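Protein-tyrosine-phosphatase (Shewanella sp., PDB 2Z72) probably hydrolyses phosphate esters, including phosphotyrosine in proteins, as a cold-active, zinc-containing phosphatase of the calcineurin-like phosphoesterase family. Local coordinates at residues Glu58-Met63 with Gly188-Ser193; Leu87-Lys92 with Gly326-Thr331; Gly100-Gly105 with Arg137-Met142; Ala226-Asn231 with Asn246-Gly251. All coordinates share one frame; numbering follows the deposited sequence.

Interaction 1 (Glu58-Met63 with Gly188-Ser193)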
loop_
_atom_site.group_PDB
_atom_site.type_symbol
_atom_site.label_atom_id
_atom_site.label_comp_id
_atom_site.label_asym_id
_atom_site.label_seq_id
_atom_site.Cartn_x
_atom_site.Cartn_y
_atom_site.Cartn_z
ATOM N N GLU A 58 -14.067 5.887 10.857
ATOM C CA GLU A 58 -13.731 4.518 11.125
ATOM C C GLU A 58 -12.383 4.045 10.538
ATOM O O GLU A 58 -11.759 3.266 11.265
ATOM C CB GLU A 58 -14.773 3.515 10.569
ATOM C CG GLU A 58 -16.224 3.878 10.582
ATOM C CD GLU A 58 -17.235 3.055 9.864
ATOM O OE1 GLU A 58 -18.482 3.170 10.021
ATOM O OE2 GLU A 58 -16.916 2.198 9.024
ATOM N N ILE A 59 -11.885 4.372 9.333
ATOM C CA ILE A 59 -10.815 3.642 8.680
ATOM C C ILE A 59 -9.433 4.006 9.192
ATOM O O ILE A 59 -8.471 3.379 8.786
ATOM C CB ILE A 59 -10.855 3.787 7.142
ATOM C CG1 ILE A 59 -10.630 5.241 6.735
ATOM C CG2 ILE A 59 -12.141 3.260 6.609
ATOM C CD1 ILE A 59 -10.524 5.453 5.235
ATOM N N LYS A 60 -9.346 4.994 10.098
ATOM C CA LYS A 60 -8.092 5.261 10.774
ATOM C C LYS A 60 -7.935 4.418 12.048
ATOM O O LYS A 60 -6.896 4.532 12.722
ATOM C CB LYS A 60 -7.876 6.739 11.068
ATOM C CG LYS A 60 -8.010 7.609 9.814
ATOM C CD LYS A 60 -7.617 9.072 9.928
ATOM C CE LYS A 60 -8.604 9.803 10.750
ATOM N NZ LYS A 60 -8.358 11.304 10.816
ATOM N N GLN A 61 -8.874 3.542 12.360
ATOM C CA GLN A 61 -8.708 2.582 13.456
ATOM C C GLN A 61 -7.651 1.555 13.068
ATOM O O GLN A 61 -7.650 1.038 11.962
ATOM C CB GLN A 61 -10.044 1.929 13.717
ATOM C CG GLN A 61 -11.125 2.817 14.244
ATOM C CD GLN A 61 -12.525 2.209 14.259
ATOM O OE1 GLN A 61 -12.727 1.090 13.747
ATOM N NE2 GLN A 61 -13.457 2.990 14.736
ATOM N N ILE A 62 -6.819 1.207 14.038
ATOM C CA ILE A 62 -5.800 0.168 13.818
ATOM C C ILE A 62 -6.487 -1.176 13.834
ATOM O O ILE A 62 -7.203 -1.507 14.783
ATOM C CB ILE A 62 -4.699 0.232 14.878
ATOM C CG1 ILE A 62 -3.956 1.578 14.878
ATOM C CG2 ILE A 62 -3.703 -0.915 14.739
ATOM C CD1 ILE A 62 -3.129 1.863 16.104
ATOM N N MET A 63 -6.260 -1.960 12.791
ATOM C CA MET A 63 -6.909 -3.260 12.603
ATOM C C MET A 63 -5.945 -4.377 12.902
ATOM O O MET A 63 -4.719 -4.214 12.841
ATOM C CB MET A 63 -7.398 -3.346 11.161
ATOM C CG MET A 63 -8.296 -2.191 10.806
ATOM S SD MET A 63 -9.751 -1.923 11.801
ATOM C CE MET A 63 -10.738 -3.333 11.450
ATOM N N GLY A 188 -1.765 11.315 6.514
ATOM C CA GLY A 188 -0.725 10.878 7.400
ATOM C C GLY A 188 -1.277 10.124 8.564
ATOM O O GLY A 188 -0.632 9.147 9.028
ATOM N N GLN A 189 -2.394 10.520 9.145
ATOM C CA GLN A 189 -3.024 9.830 10.259
ATOM C C GLN A 189 -3.499 8.450 9.804
ATOM O O GLN A 189 -3.292 7.435 10.514
ATOM C CB GLN A 189 -4.203 10.662 10.765
ATOM C CG GLN A 189 -3.761 11.927 11.457
ATOM C CD GLN A 189 -4.835 12.973 11.551
ATOM O OE1 GLN A 189 -5.998 12.757 11.323
ATOM N NE2 GLN A 189 -4.386 14.183 11.909
ATOM N N TRP A 190 -4.127 8.388 8.650
ATOM C CA TRP A 190 -4.576 7.133 8.065
ATOM C C TRP A 190 -3.415 6.192 7.861
ATOM O O TRP A 190 -3.444 5.003 8.290
ATOM C CB TRP A 190 -5.273 7.437 6.792
ATOM C CG TRP A 190 -5.773 6.338 5.929
ATOM C CD1 TRP A 190 -6.694 5.369 6.157
ATOM C CD2 TRP A 190 -5.380 6.155 4.552
ATOM N NE1 TRP A 190 -6.898 4.577 5.055
ATOM C CE2 TRP A 190 -6.097 5.054 4.066
ATOM C CE3 TRP A 190 -4.493 6.805 3.727
ATOM C CZ2 TRP A 190 -5.958 4.585 2.752
ATOM C CZ3 TRP A 190 -4.356 6.355 2.422
ATOM C CH2 TRP A 190 -5.076 5.268 1.951
ATOM N N LEU A 191 -2.322 6.627 7.244
ATOM C CA LEU A 191 -1.172 5.774 7.007
ATOM C C LEU A 191 -0.565 5.292 8.305
ATOM O O LEU A 191 -0.126 4.146 8.389
ATOM C CB LEU A 191 -0.122 6.505 6.182
ATOM C CG LEU A 191 -0.519 6.808 4.732
ATOM C CD1 LEU A 191 0.496 7.750 4.117
ATOM C CD2 LEU A 191 -0.646 5.522 3.900
ATOM N N ARG A 192 -0.495 6.134 9.340
ATOM C CA ARG A 192 0.099 5.772 10.616
ATOM C C ARG A 192 -0.718 4.742 11.400
ATOM O O ARG A 192 -0.244 4.241 12.395
ATOM C CB ARG A 192 0.383 7.024 11.431
ATOM C CG ARG A 192 1.644 7.751 10.931
ATOM C CD ARG A 192 1.746 9.135 11.544
ATOM N NE ARG A 192 2.930 9.842 11.118
ATOM C CZ ARG A 192 3.057 10.489 9.965
ATOM N NH1 ARG A 192 4.202 11.108 9.702
ATOM N NH2 ARG A 192 2.078 10.516 9.109
ATOM N N SER A 193 -1.932 4.424 10.934
ATOM C CA SER A 193 -2.738 3.374 11.501
ATOM C C SER A 193 -2.451 1.992 10.892
ATOM O O SER A 193 -2.925 0.990 11.402
ATOM C CB SER A 193 -4.218 3.661 11.460
ATOM O OG SER A 193 -4.717 3.500 10.146
HETATM O O HOH W 1 -6.265 1.382 9.569
HETATM O O HOH W 2 -4.874 -0.791 10.441
#
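K60 and Q189 form the direct polar link: K60 NZ donates to Q189 OE1 over 2.8 Å, lying in the plane of the amide carbonyl with a C=O...N angle of 159°. The lysine chain bends at chi3 (-71°), which places CE, and the ammonium also forms a salt bridge to E186, so NZ has two polar partners. Apolar contact centres on W190: I59 CD1 packs 3.9 Å from W190 CD1, and the aliphatic K60 CG lies at the indole's edge. The carbonyl I59 O also stands at that ring's edge, in its plane, while W190 NE1 donates to D133 of helix 122-138. Beyond the ring, I62 CG1 rests 3.7 Å from S193 O. S193 organises the rest. Its CB approaches K60 O at 3.1 Å, and its hydroxyl donates to a lone pair of W190 O over 2.7 Å, a carbonyl that also accepts from S193 N. Water extends this polar patch: one molecule donates to S193 OG at 2.7 Å, and another accepts from M63 N and donates to S193 O. The outcome is a type I beta turn, E58 to Q61, in the loop between strands 53-54 and 66-67, packed against the C-terminal part of helix 186-192.

Interaction 2 (Leu87-Lys92 with Gly326-Thr331)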
loop_
_atom_site.group_PDB
_atom_site.type_symbol
_atom_site.label_atom_id
_atom_site.label_comp_id
_atom_site.label_asym_id
_atom_site.label_seq_id
_atom_site.Cartn_x
_atom_site.Cartn_y
_atom_site.Cartn_z
ATOM N N LEU A 87 -6.741 1.925 -11.707
ATOM C CA LEU A 87 -8.158 1.947 -11.912
ATOM C C LEU A 87 -8.543 0.996 -13.025
ATOM O O LEU A 87 -9.525 0.230 -12.924
ATOM C CB LEU A 87 -8.643 3.356 -12.225
ATOM C CG LEU A 87 -10.133 3.603 -12.126
ATOM C CD1 LEU A 87 -10.623 3.671 -10.679
ATOM C CD2 LEU A 87 -10.419 4.942 -12.792
ATOM N N THR A 88 -7.804 1.038 -14.135
ATOM C CA THR A 88 -8.119 0.152 -15.241
ATOM C C THR A 88 -8.036 -1.333 -14.827
ATOM O O THR A 88 -8.901 -2.130 -15.143
ATOM C CB THR A 88 -7.165 0.421 -16.411
ATOM O OG1 THR A 88 -7.501 1.725 -16.905
ATOM C CG2 THR A 88 -7.312 -0.592 -17.539
ATOM N N LEU A 89 -6.969 -1.671 -14.064
ATOM C CA LEU A 89 -6.812 -3.043 -13.638
ATOM C C LEU A 89 -8.000 -3.472 -12.782
ATOM O O LEU A 89 -8.559 -4.572 -12.954
ATOM C CB LEU A 89 -5.491 -3.167 -12.852
ATOM C CG LEU A 89 -5.332 -4.538 -12.131
ATOM C CD1 LEU A 89 -5.336 -5.702 -13.101
ATOM C CD2 LEU A 89 -4.022 -4.485 -11.318
ATOM N N LEU A 90 -8.398 -2.640 -11.828
ATOM C CA LEU A 90 -9.483 -3.027 -10.922
ATOM C C LEU A 90 -10.801 -3.093 -11.639
ATOM O O LEU A 90 -11.672 -3.894 -11.327
ATOM C CB LEU A 90 -9.531 -2.078 -9.721
ATOM C CG LEU A 90 -8.294 -2.098 -8.822
ATOM C CD1 LEU A 90 -8.468 -1.083 -7.706
ATOM C CD2 LEU A 90 -7.974 -3.496 -8.278
ATOM N N LYS A 91 -11.018 -2.215 -12.647
ATOM C CA LYS A 91 -12.213 -2.283 -13.446
ATOM C C LYS A 91 -12.241 -3.572 -14.256
ATOM O O LYS A 91 -13.274 -4.271 -14.333
ATOM C CB LYS A 91 -12.330 -1.082 -14.408
ATOM C CG LYS A 91 -12.708 0.255 -13.776
ATOM C CD LYS A 91 -12.417 1.434 -14.741
ATOM C CE LYS A 91 -13.283 1.300 -16.007
ATOM N NZ LYS A 91 -13.040 2.446 -16.970
ATOM N N LYS A 92 -11.095 -3.861 -14.932
ATOM C CA LYS A 92 -11.087 -5.040 -15.808
ATOM C C LYS A 92 -11.256 -6.321 -15.019
ATOM O O LYS A 92 -11.846 -7.271 -15.556
ATOM C CB LYS A 92 -9.766 -5.061 -16.550
ATOM C CG LYS A 92 -9.655 -4.003 -17.653
ATOM C CD LYS A 92 -10.406 -4.398 -18.876
ATOM C CE LYS A 92 -10.384 -3.291 -19.932
ATOM N NZ LYS A 92 -11.179 -3.689 -21.100
ATOM N N GLY A 326 -4.595 -12.453 -12.383
ATOM C CA GLY A 326 -5.572 -11.593 -13.046
ATOM C C GLY A 326 -4.825 -10.592 -13.900
ATOM O O GLY A 326 -4.123 -9.701 -13.419
ATOM N N LEU A 327 -4.975 -10.780 -15.213
ATOM C CA LEU A 327 -4.265 -9.964 -16.178
ATOM C C LEU A 327 -4.943 -8.597 -16.391
ATOM O O LEU A 327 -6.151 -8.411 -16.137
ATOM C CB LEU A 327 -4.169 -10.737 -17.520
ATOM C CG LEU A 327 -3.184 -11.913 -17.563
ATOM C CD1 LEU A 327 -3.809 -13.169 -17.036
ATOM C CD2 LEU A 327 -2.714 -12.134 -18.989
ATOM N N TYR A 328 -4.167 -7.682 -16.967
ATOM C CA TYR A 328 -4.630 -6.324 -17.216
ATOM C C TYR A 328 -5.800 -6.276 -18.157
ATOM O O TYR A 328 -6.586 -5.308 -18.102
ATOM C CB TYR A 328 -3.500 -5.481 -17.807
ATOM C CG TYR A 328 -3.651 -3.991 -17.720
ATOM C CD1 TYR A 328 -3.503 -3.205 -18.876
ATOM C CD2 TYR A 328 -3.932 -3.336 -16.521
ATOM C CE1 TYR A 328 -3.631 -1.837 -18.830
ATOM C CE2 TYR A 328 -4.053 -1.957 -16.473
ATOM C CZ TYR A 328 -3.911 -1.213 -17.632
ATOM O OH TYR A 328 -4.021 0.140 -17.497
ATOM N N ASP A 329 -5.921 -7.240 -19.079
ATOM C CA ASP A 329 -7.007 -7.283 -20.053
ATOM C C ASP A 329 -8.276 -7.929 -19.500
ATOM O O ASP A 329 -9.233 -8.027 -20.278
ATOM C CB ASP A 329 -6.521 -7.951 -21.327
ATOM C CG ASP A 329 -6.301 -9.428 -21.220
ATOM O OD1 ASP A 329 -5.973 -9.976 -22.330
ATOM O OD2 ASP A 329 -6.418 -10.002 -20.115
ATOM N N GLY A 330 -8.264 -8.331 -18.201
ATOM C CA GLY A 330 -9.476 -8.868 -17.606
ATOM C C GLY A 330 -9.519 -10.385 -17.667
ATOM O O GLY A 330 -10.408 -11.007 -17.072
ATOM N N THR A 331 -8.573 -11.003 -18.348
ATOM C CA THR A 331 -8.487 -12.476 -18.357
ATOM C C THR A 331 -7.757 -12.962 -17.118
ATOM O O THR A 331 -7.139 -12.165 -16.375
ATOM C CB THR A 331 -7.765 -13.018 -19.615
ATOM O OG1 THR A 331 -6.418 -12.589 -19.683
ATOM C CG2 THR A 331 -8.473 -12.580 -20.899
HETATM O O HOH W 3 -12.422 -9.949 -15.278
HETATM O O HOH W 4 -12.239 -6.834 -20.763
#
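Y328 lays its side chain beside helix 83-92, against T88 and L89. From CB, chi1 of -161° sets CG anti to the backbone N, and the ring then runs toward the helix. CD2 meets L89 CB at 4.0 Å; CE2 lies 3.7 Å from T88 CG2. CZ is 3.5 Å from T88 CG2, and at the tip OH sits 3.3 Å from T88 CB. T88 OG1 bonds D84 O; its CG2 and CB face the tyrosine. An alanine in place of Y328 would probably leave T88 CG2 and L89 CB without their aromatic neighbour and open a gap beside the helix. Further along, K92 CG covers Y328 O at 3.4 Å, and K92 O comes 3.5 Å from G330 CA, where a CB would be within 3.1 Å of that oxygen. A water donates to both K92 O and G330 O. Q93, just past the helix segment, reaches L327 O and T331 O. D329 OD2 accepts from T331 N, an Asx turn, and also from T331 OG1. The loop joins antiparallel strands 322-326 and 332-334 as a beta hairpin, with a type I turn from L327 to G330 and a G1 bulge at G330.

Interaction 3 (Gly100-Gly105 with Arg137-Met142)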
loop_
_atom_site.group_PDB
_atom_site.type_symbol
_atom_site.label_atom_id
_atom_site.label_comp_id
_atom_site.label_asym_id
_atom_site.label_seq_id
_atom_site.Cartn_x
_atom_site.Cartn_y
_atom_site.Cartn_z
ATOM N N GLY A 100 -16.845 3.034 -10.235
ATOM C CA GLY A 100 -15.525 3.116 -9.605
ATOM C C GLY A 100 -15.459 2.729 -8.129
ATOM O O GLY A 100 -14.454 3.013 -7.446
ATOM N N ASN A 101 -16.533 2.110 -7.644
ATOM C CA ASN A 101 -16.686 1.858 -6.226
ATOM C C ASN A 101 -16.401 0.364 -5.979
ATOM O O ASN A 101 -16.594 -0.489 -6.857
ATOM C CB ASN A 101 -18.113 2.216 -5.805
ATOM C CG ASN A 101 -18.344 3.722 -6.003
ATOM O OD1 ASN A 101 -17.455 4.514 -5.740
ATOM N ND2 ASN A 101 -19.520 4.036 -6.433
ATOM N N TRP A 102 -16.026 0.054 -4.750
ATOM C CA TRP A 102 -15.783 -1.313 -4.312
ATOM C C TRP A 102 -16.954 -2.237 -4.769
ATOM O O TRP A 102 -18.138 -1.927 -4.487
ATOM C CB TRP A 102 -15.731 -1.405 -2.825
ATOM C CG TRP A 102 -15.490 -2.705 -2.145
ATOM C CD1 TRP A 102 -16.488 -3.500 -1.596
ATOM C CD2 TRP A 102 -14.265 -3.365 -1.900
ATOM N NE1 TRP A 102 -15.899 -4.590 -1.036
ATOM C CE2 TRP A 102 -14.551 -4.554 -1.188
ATOM C CE3 TRP A 102 -12.942 -3.107 -2.187
ATOM C CZ2 TRP A 102 -13.545 -5.412 -0.789
ATOM C CZ3 TRP A 102 -11.926 -3.949 -1.786
ATOM C CH2 TRP A 102 -12.254 -5.107 -1.079
ATOM N N ALA A 103 -16.584 -3.369 -5.391
ATOM C CA ALA A 103 -17.523 -4.332 -5.865
ATOM C C ALA A 103 -17.098 -5.735 -5.444
ATOM O O ALA A 103 -17.558 -6.712 -6.025
ATOM C CB ALA A 103 -17.669 -4.265 -7.400
ATOM N N PHE A 104 -16.224 -5.844 -4.476
ATOM C CA PHE A 104 -15.618 -7.120 -4.100
ATOM C C PHE A 104 -16.264 -7.731 -2.880
ATOM O O PHE A 104 -15.758 -8.721 -2.357
ATOM C CB PHE A 104 -14.092 -6.913 -3.970
ATOM C CG PHE A 104 -13.249 -8.158 -4.064
ATOM C CD1 PHE A 104 -13.325 -9.020 -5.137
ATOM C CD2 PHE A 104 -12.318 -8.436 -3.049
ATOM C CE1 PHE A 104 -12.504 -10.160 -5.178
ATOM C CE2 PHE A 104 -11.530 -9.564 -3.087
ATOM C CZ PHE A 104 -11.588 -10.440 -4.188
ATOM N N GLY A 105 -17.404 -7.175 -2.461
ATOM C CA GLY A 105 -18.165 -7.841 -1.412
ATOM C C GLY A 105 -17.408 -7.935 -0.095
ATOM O O GLY A 105 -16.828 -6.951 0.350
ATOM N N ARG A 137 -15.120 -1.765 3.987
ATOM C CA ARG A 137 -15.662 -1.965 5.322
ATOM C C ARG A 137 -17.161 -1.956 5.314
ATOM O O ARG A 137 -17.803 -2.795 5.944
ATOM C CB ARG A 137 -15.061 -0.912 6.288
ATOM C CG ARG A 137 -15.444 -1.117 7.722
ATOM C CD ARG A 137 -14.658 -0.262 8.677
ATOM N NE ARG A 137 -15.196 -0.293 10.032
ATOM C CZ ARG A 137 -14.512 0.083 11.095
ATOM N NH1 ARG A 137 -13.250 0.476 11.017
ATOM N NH2 ARG A 137 -15.057 0.060 12.308
ATOM N N ASP A 138 -17.772 -1.000 4.615
ATOM C CA ASP A 138 -19.236 -0.927 4.551
ATOM C C ASP A 138 -19.829 -2.165 3.939
ATOM O O ASP A 138 -20.982 -2.502 4.269
ATOM C CB ASP A 138 -19.672 0.285 3.733
ATOM C CG ASP A 138 -19.402 1.586 4.512
ATOM O OD1 ASP A 138 -19.420 2.641 3.789
ATOM O OD2 ASP A 138 -19.168 1.637 5.710
ATOM N N ALA A 139 -19.156 -2.842 3.029
ATOM C CA ALA A 139 -19.592 -4.087 2.401
ATOM C C ALA A 139 -19.259 -5.303 3.242
ATOM O O ALA A 139 -19.609 -6.424 2.800
ATOM C CB ALA A 139 -18.924 -4.155 1.045
ATOM N N GLY A 140 -18.602 -5.161 4.383
ATOM C CA GLY A 140 -18.206 -6.370 5.087
ATOM C C GLY A 140 -16.902 -7.015 4.678
ATOM O O GLY A 140 -16.578 -8.086 5.149
ATOM N N GLY A 141 -16.167 -6.342 3.785
ATOM C CA GLY A 141 -14.839 -6.746 3.364
ATOM C C GLY A 141 -13.801 -5.832 4.002
ATOM O O GLY A 141 -14.061 -5.122 4.977
ATOM N N MET A 142 -12.609 -5.862 3.405
ATOM C CA MET A 142 -11.526 -5.066 3.950
ATOM C C MET A 142 -10.527 -4.707 2.876
ATOM O O MET A 142 -10.214 -5.555 2.024
ATOM C CB MET A 142 -10.721 -5.773 5.052
ATOM C CG MET A 142 -11.455 -6.027 6.346
ATOM S SD MET A 142 -10.407 -6.681 7.655
ATOM C CE MET A 142 -9.698 -5.124 8.264
#
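The indole of W102 meets A139 and M142 across the contact, both obliquely to its plane: W102 CD1 lies 3.7 Å from A139 CB, and W102 CH2 is 3.7 Å from M142 O. CG stands anti to the backbone N (chi1 -180°), on the side of the 137-142 segment. One face of the indole carries F104 CB, 3.5 Å above the plane and offset toward the rim. At the edge, in the ring plane, stands G105 O, which accepts from W102 NE1 over 2.9 Å in a fairly straight bond (163° at the hydrogen). That bond restrains the ring's rotation. The F104 ring in turn receives W102 CZ2 at its edge, in plane, and has a cation-pi contact with K72. G105 O also touches A139 CB at 3.6 Å and lies 3.6 Å from G141 N. A CB on G141 would fall 2.6 Å from G105 O, a clash. G140, the first residue past helix 122-138, has positive phi and forms a Schellman motif. W102 also packs on L132 and A136 of this helix and on M109 of strand 108-111. The contact therefore sits in a beta-alpha-beta crossover: strand 108-111 leads through helix 122-138 to parallel strand 142-145, and the loop before the first strand lies against the turn before the second.

Interaction 4 (Ala226-Asn231 with Asn246-Gly251); sequences ALYRAN and NFLFFG
Y228 reaches from helix 221-231 to L248 and F249 on helix 243-249, a helix-helix packing inside the calcineurin-like phosphoesterase region. Its CG stands anti to the carbonyl carbon, beside the backbone N (chi1 -81°), and from there the ring extends toward the partner helix. Y228 OH donates to L248 O over 2.7 Å, tilted 26° from the carbonyl plane, and that oxygen lies at the edge of the tyrosine ring, near its plane. The leucine side chain adds apolar contact: L248 CB lies 3.7 Å from Y228 CZ, and L248 CD2 comes 3.6 Å from the hydroxyl oxygen, Y228 OH. F249 has the same first-torsion setting as Y228, but the two side chains slide past each other in opposite directions. Their rings are oblique, with planes at 59° and centroids 5.2 Å apart, and Y228 CD2 lies over one face of F249, 3.7 Å from F249 CE1. L227 and L248 also have CG beside the backbone N; their side chains cross at about a right angle, CD1 of L227 meeting CD1 of L248 at 3.9 Å. A phenylalanine in place of Y228 would probably leave L248 O without this donor and the ring less firmly fixed. Q152 of helix 149-156 touches both Y228 and F249, and the Y228 side chain is about 12 Å from a bound zinc ion. Finally, F249 CZ lies 3.9 Å from N231 O, a backbone oxygen.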
loop_
_atom_site.group_PDB
_atom_site.type_symbol
_atom_site.label_atom_id
_atom_site.label_comp_id
_atom_site.label_asym_id
_atom_site.label_seq_id
_atom_site.Cartn_x
_atom_site.Cartn_y
_atom_site.Cartn_z
ATOM N N ALA A 226 3.589 -2.778 15.617
ATOM C CA ALA A 226 3.532 -1.708 16.565
ATOM C C ALA A 226 4.785 -0.846 16.529
ATOM O O ALA A 226 4.710 0.400 16.623
ATOM C CB ALA A 226 3.328 -2.302 17.989
ATOM N N LEU A 227 5.959 -1.468 16.423
ATOM C CA LEU A 227 7.190 -0.652 16.317
ATOM C C LEU A 227 7.215 0.172 15.048
ATOM O O LEU A 227 7.710 1.328 15.092
ATOM C CB LEU A 227 8.392 -1.598 16.371
ATOM C CG LEU A 227 8.755 -2.140 17.743
ATOM C CD1 LEU A 227 9.841 -3.196 17.617
ATOM C CD2 LEU A 227 9.243 -1.013 18.643
ATOM N N TYR A 228 6.698 -0.374 13.958
ATOM C CA TYR A 228 6.650 0.403 12.718
ATOM C C TYR A 228 5.749 1.635 12.903
ATOM O O TYR A 228 6.127 2.735 12.477
ATOM C CB TYR A 228 6.131 -0.451 11.607
ATOM C CG TYR A 228 7.121 -1.388 10.951
ATOM C CD1 TYR A 228 6.933 -2.757 10.818
ATOM C CD2 TYR A 228 8.285 -0.873 10.370
ATOM C CE1 TYR A 228 7.813 -3.566 10.232
ATOM C CE2 TYR A 228 9.183 -1.687 9.717
ATOM C CZ TYR A 228 8.946 -3.043 9.640
ATOM O OH TYR A 228 9.807 -3.901 8.971
ATOM N N ARG A 229 4.592 1.485 13.526
ATOM C CA ARG A 229 3.733 2.628 13.717
ATOM C C ARG A 229 4.386 3.651 14.639
ATOM O O ARG A 229 4.242 4.862 14.438
ATOM C CB ARG A 229 2.379 2.187 14.290
ATOM C CG ARG A 229 1.433 1.606 13.250
ATOM C CD ARG A 229 0.065 1.314 13.785
ATOM N NE ARG A 229 0.026 0.097 14.623
ATOM C CZ ARG A 229 -0.131 -1.116 14.139
ATOM N NH1 ARG A 229 -0.291 -1.340 12.878
ATOM N NH2 ARG A 229 -0.164 -2.155 14.971
ATOM N N ALA A 230 5.052 3.201 15.689
ATOM C CA ALA A 230 5.611 4.088 16.691
ATOM C C ALA A 230 6.853 4.808 16.243
ATOM O O ALA A 230 7.211 5.831 16.852
ATOM C CB ALA A 230 5.901 3.305 17.993
ATOM N N ASN A 231 7.505 4.319 15.213
ATOM C CA ASN A 231 8.831 4.836 14.867
ATOM C C ASN A 231 8.943 5.288 13.464
ATOM O O ASN A 231 10.052 5.690 13.068
ATOM C CB ASN A 231 9.930 3.779 15.166
ATOM C CG ASN A 231 9.975 3.528 16.663
ATOM O OD1 ASN A 231 9.404 2.514 17.200
ATOM N ND2 ASN A 231 10.605 4.453 17.357
ATOM N N ASN A 246 16.727 -0.796 13.349
ATOM C CA ASN A 246 17.615 -0.808 12.193
ATOM C C ASN A 246 17.293 -1.980 11.273
ATOM O O ASN A 246 17.139 -1.868 10.070
ATOM C CB ASN A 246 19.044 -0.821 12.717
ATOM C CG ASN A 246 20.067 -0.700 11.608
ATOM O OD1 ASN A 246 19.923 -1.347 10.559
ATOM N ND2 ASN A 246 21.099 0.108 11.794
ATOM N N PHE A 247 17.120 -3.148 11.889
ATOM C CA PHE A 247 16.645 -4.333 11.136
ATOM C C PHE A 247 15.341 -4.063 10.428
ATOM O O PHE A 247 15.181 -4.282 9.243
ATOM C CB PHE A 247 16.450 -5.543 12.063
ATOM C CG PHE A 247 15.770 -6.671 11.343
ATOM C CD1 PHE A 247 14.533 -7.142 11.764
ATOM C CD2 PHE A 247 16.324 -7.241 10.226
ATOM C CE1 PHE A 247 13.881 -8.132 11.087
ATOM C CE2 PHE A 247 15.708 -8.262 9.540
ATOM C CZ PHE A 247 14.478 -8.697 9.946
ATOM N N LEU A 248 14.328 -3.605 11.167
ATOM C CA LEU A 248 12.995 -3.445 10.637
ATOM C C LEU A 248 12.921 -2.450 9.499
ATOM O O LEU A 248 12.130 -2.630 8.564
ATOM C CB LEU A 248 12.000 -3.083 11.762
ATOM C CG LEU A 248 11.680 -4.194 12.759
ATOM C CD1 LEU A 248 10.838 -3.619 13.909
ATOM C CD2 LEU A 248 10.952 -5.316 12.036
ATOM N N PHE A 249 13.687 -1.360 9.601
ATOM C CA PHE A 249 13.537 -0.282 8.640
ATOM C C PHE A 249 14.487 -0.330 7.479
ATOM O O PHE A 249 14.237 0.391 6.477
ATOM C CB PHE A 249 13.688 1.087 9.342
ATOM C CG PHE A 249 12.393 1.528 10.006
ATOM C CD1 PHE A 249 11.978 1.076 11.226
ATOM C CD2 PHE A 249 11.555 2.401 9.343
ATOM C CE1 PHE A 249 10.779 1.475 11.819
ATOM C CE2 PHE A 249 10.389 2.821 9.946
ATOM C CZ PHE A 249 9.984 2.343 11.152
ATOM N N PHE A 250 15.539 -1.122 7.512
ATOM C CA PHE A 250 16.540 -1.050 6.451
ATOM C C PHE A 250 16.716 -2.333 5.699
ATOM O O PHE A 250 15.784 -3.123 5.530
ATOM C CB PHE A 250 17.816 -0.416 7.062
ATOM C CG PHE A 250 17.490 0.977 7.584
ATOM C CD1 PHE A 250 17.657 1.210 8.951
ATOM C CD2 PHE A 250 16.987 1.977 6.785
ATOM C CE1 PHE A 250 17.330 2.453 9.471
ATOM C CE2 PHE A 250 16.664 3.247 7.284
ATOM C CZ PHE A 250 16.827 3.436 8.660
ATOM N N GLY A 251 17.854 -2.596 5.064
ATOM C CA GLY A 251 17.974 -3.462 3.918
ATOM C C GLY A 251 17.621 -4.898 4.008
ATOM O O GLY A 251 17.235 -5.544 3.003
#

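From the N terminus, interaction 1 opens first, at 58-63, and interaction 2 next, at 87-92. Inside both, interaction 3 opens and closes completely, fastening the loop before strand 108-111 to the turn after helix 122-138. Interaction 1 then closes at 188-193, joining the loop before strand 66-67 to helix 186-192. Interaction 4 follows it in series, pairing helices 221-231 and 243-249. Interaction 2 closes last, at 326-331, so it crosses interaction 1 and encloses 3 and 4; it joins helix 83-92 to the hairpin loop between strands 322-326 and 332-334. R137 links interactions 1 and 3 through a salt bridge to E58, and R229 packs against I62 between 1 and 4. Interactions 2 and 4 lie on opposite sides of the chain's centre.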